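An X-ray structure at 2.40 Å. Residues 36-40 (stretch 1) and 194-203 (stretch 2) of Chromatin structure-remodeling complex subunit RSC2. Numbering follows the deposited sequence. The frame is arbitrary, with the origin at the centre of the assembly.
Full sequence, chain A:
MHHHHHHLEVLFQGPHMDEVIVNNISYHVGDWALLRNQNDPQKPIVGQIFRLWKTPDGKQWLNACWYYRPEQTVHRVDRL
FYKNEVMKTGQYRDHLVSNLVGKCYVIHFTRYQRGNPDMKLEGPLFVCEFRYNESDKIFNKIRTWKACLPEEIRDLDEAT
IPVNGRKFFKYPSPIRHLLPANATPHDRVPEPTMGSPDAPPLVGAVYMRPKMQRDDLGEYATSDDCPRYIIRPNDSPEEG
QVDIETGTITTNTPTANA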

# COMPACT_ATOMS: atom_id res chain seq x y z
N ARG A 36 -4.63 2.93 -16.20
CA ARG A 36 -3.92 4.06 -16.77
C ARG A 36 -2.43 3.96 -16.46
O ARG A 36 -2.04 3.84 -15.30
CB ARG A 36 -4.49 5.38 -16.26
CG ARG A 36 -3.92 6.61 -16.96
CD ARG A 36 -4.33 6.66 -18.43
NE ARG A 36 -5.73 7.04 -18.58
CZ ARG A 36 -6.37 7.12 -19.74
NH1 ARG A 36 -5.74 6.83 -20.87
NH2 ARG A 36 -7.65 7.48 -19.77
N ASN A 37 -1.61 3.99 -17.50
CA ASN A 37 -0.16 3.92 -17.33
C ASN A 37 0.46 5.30 -17.47
O ASN A 37 0.41 5.91 -18.54
CB ASN A 37 0.44 2.94 -18.34
CG ASN A 37 1.96 2.93 -18.30
OD1 ASN A 37 2.57 3.34 -17.31
ND2 ASN A 37 2.57 2.45 -19.37
N GLN A 38 1.06 5.79 -16.38
CA GLN A 38 1.61 7.14 -16.34
C GLN A 38 2.88 7.30 -17.18
O GLN A 38 3.41 8.40 -17.31
CB GLN A 38 1.91 7.57 -14.91
CG GLN A 38 0.73 7.45 -13.97
CD GLN A 38 1.14 7.60 -12.52
OE1 GLN A 38 2.24 8.08 -12.22
NE2 GLN A 38 0.27 7.18 -11.61
N ASN A 39 3.37 6.20 -17.73
CA ASN A 39 4.48 6.27 -18.68
C ASN A 39 3.99 6.37 -20.13
O ASN A 39 4.71 6.86 -21.00
CB ASN A 39 5.44 5.08 -18.51
CG ASN A 39 6.40 5.26 -17.34
OD1 ASN A 39 6.66 6.38 -16.90
ND2 ASN A 39 6.92 4.16 -16.83
N ASP A 40 2.77 5.91 -20.37
CA ASP A 40 2.17 5.93 -21.71
C ASP A 40 0.65 5.87 -21.62
O ASP A 40 0.08 4.82 -21.33
CB ASP A 40 2.70 4.76 -22.54
CG ASP A 40 2.27 4.84 -24.00
OD1 ASP A 40 1.34 5.62 -24.32
OD2 ASP A 40 2.86 4.11 -24.82
N MET A 194 13.34 3.12 -15.55
CA MET A 194 12.09 3.39 -14.87
C MET A 194 11.65 4.81 -15.16
O MET A 194 12.45 5.73 -15.13
CB MET A 194 12.25 3.20 -13.36
CG MET A 194 12.96 1.92 -12.96
SD MET A 194 12.23 0.43 -13.69
CE MET A 194 10.62 0.43 -12.91
N GLY A 195 10.37 4.97 -15.46
CA GLY A 195 9.79 6.29 -15.58
C GLY A 195 9.12 6.58 -14.26
O GLY A 195 9.80 6.72 -13.23
N SER A 196 7.80 6.65 -14.26
CA SER A 196 7.06 6.74 -13.02
C SER A 196 7.24 5.44 -12.25
O SER A 196 7.23 4.35 -12.84
CB SER A 196 5.58 6.98 -13.29
OG SER A 196 4.82 6.76 -12.11
N PRO A 197 7.43 5.54 -10.92
CA PRO A 197 7.49 4.36 -10.06
C PRO A 197 6.09 3.79 -9.83
O PRO A 197 5.94 2.61 -9.51
CB PRO A 197 8.06 4.92 -8.75
CG PRO A 197 7.64 6.34 -8.74
CD PRO A 197 7.66 6.79 -10.18
N ASP A 198 5.08 4.63 -10.00
CA ASP A 198 3.69 4.19 -9.94
C ASP A 198 3.29 3.54 -11.26
O ASP A 198 2.11 3.53 -11.61
CB ASP A 198 2.76 5.38 -9.68
CG ASP A 198 3.23 6.24 -8.53
OD1 ASP A 198 3.87 5.71 -7.60
OD2 ASP A 198 2.95 7.46 -8.55
N ALA A 199 4.27 3.02 -11.99
CA ALA A 199 4.02 2.45 -13.31
C ALA A 199 5.11 1.47 -13.71
O ALA A 199 6.23 1.54 -13.21
CB ALA A 199 3.91 3.56 -14.34
N PRO A 200 4.79 0.55 -14.63
CA PRO A 200 5.79 -0.38 -15.17
C PRO A 200 6.92 0.42 -15.81
O PRO A 200 6.77 1.62 -16.00
CB PRO A 200 5.01 -1.15 -16.24
CG PRO A 200 3.58 -1.04 -15.83
CD PRO A 200 3.45 0.32 -15.21
N PRO A 201 8.03 -0.25 -16.16
CA PRO A 201 9.18 0.46 -16.74
C PRO A 201 8.79 1.23 -18.00
O PRO A 201 7.90 0.79 -18.74
CB PRO A 201 10.14 -0.68 -17.10
CG PRO A 201 9.76 -1.81 -16.21
CD PRO A 201 8.27 -1.70 -16.07
N LEU A 202 9.45 2.36 -18.24
CA LEU A 202 9.22 3.13 -19.46
C LEU A 202 9.65 2.33 -20.68
O LEU A 202 9.06 2.43 -21.75
CB LEU A 202 9.96 4.47 -19.40
CG LEU A 202 9.74 5.42 -20.59
CD1 LEU A 202 8.27 5.77 -20.73
CD2 LEU A 202 10.59 6.67 -20.44
N VAL A 203 10.70 1.53 -20.52
CA VAL A 203 11.17 0.65 -21.58
C VAL A 203 12.22 -0.32 -21.05
O VAL A 203 13.03 0.03 -20.19
CB VAL A 203 11.76 1.44 -22.77
CG1 VAL A 203 12.96 2.25 -22.33
CG2 VAL A 203 12.12 0.51 -23.92

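Neither stretch forms regular helix or strand in this contact, which joins segments more than 150 residues apart in the sequence. Residues Asn-37 to Asp-40 make a type I beta turn, closed by a backbone hydrogen bond from Asp-40 N to Asn-37 O (3.0 Å). The side chain of Asn-37, with chi1 in the t rotamer, reinforces the turn: its OD1 accepts a nearly linear hydrogen bond from Asn-39 N at 3.0 Å. In the second stretch, the backbone bends between Ser-196 and Ala-199, where a weak hydrogen bond runs from Ala-199 N to Ser-196 O (3.4 Å). The two stretches come close at Asn-37 and Ala-199, whose CA atoms are 6.0 Å apart, and at Asn-39 and Leu-202, at 5.7 Å.

Asn-39 has the largest area covered by the other stretch, and its amide group engages the backbone of that stretch at two points. Asn-39 OD1 accepts a hydrogen bond from Ser-196 N at 2.9 Å, with a favourable angle of 168°. Asn-39 ND2 lies 2.7 Å from Pro-200 O, but the 118° angle at the hydrogen makes this bond weak despite its short length. Gly-195 lets Asn-39 OD1 approach its CA to 3.4 Å; a CB there would lie only 2.2 Å from that oxygen, a clash.

Beside this, Ser-196 OG donates to Gln-38 OE1 at 2.9 Å, while also accepting a weak hydrogen bond from Asp-198 N at 3.0 Å. The serine hydroxyl thus links the turn to its own local backbone. Gln-38 NE2 reaches Asp-198 CB at 3.6 Å, a van der Waals contact. Packing completes the interface: Ala-199 points toward the turn, its CB 3.3 Å from Asn-37 OD1, and Leu-202 CD1 meets Asn-39 CB at 3.7 Å.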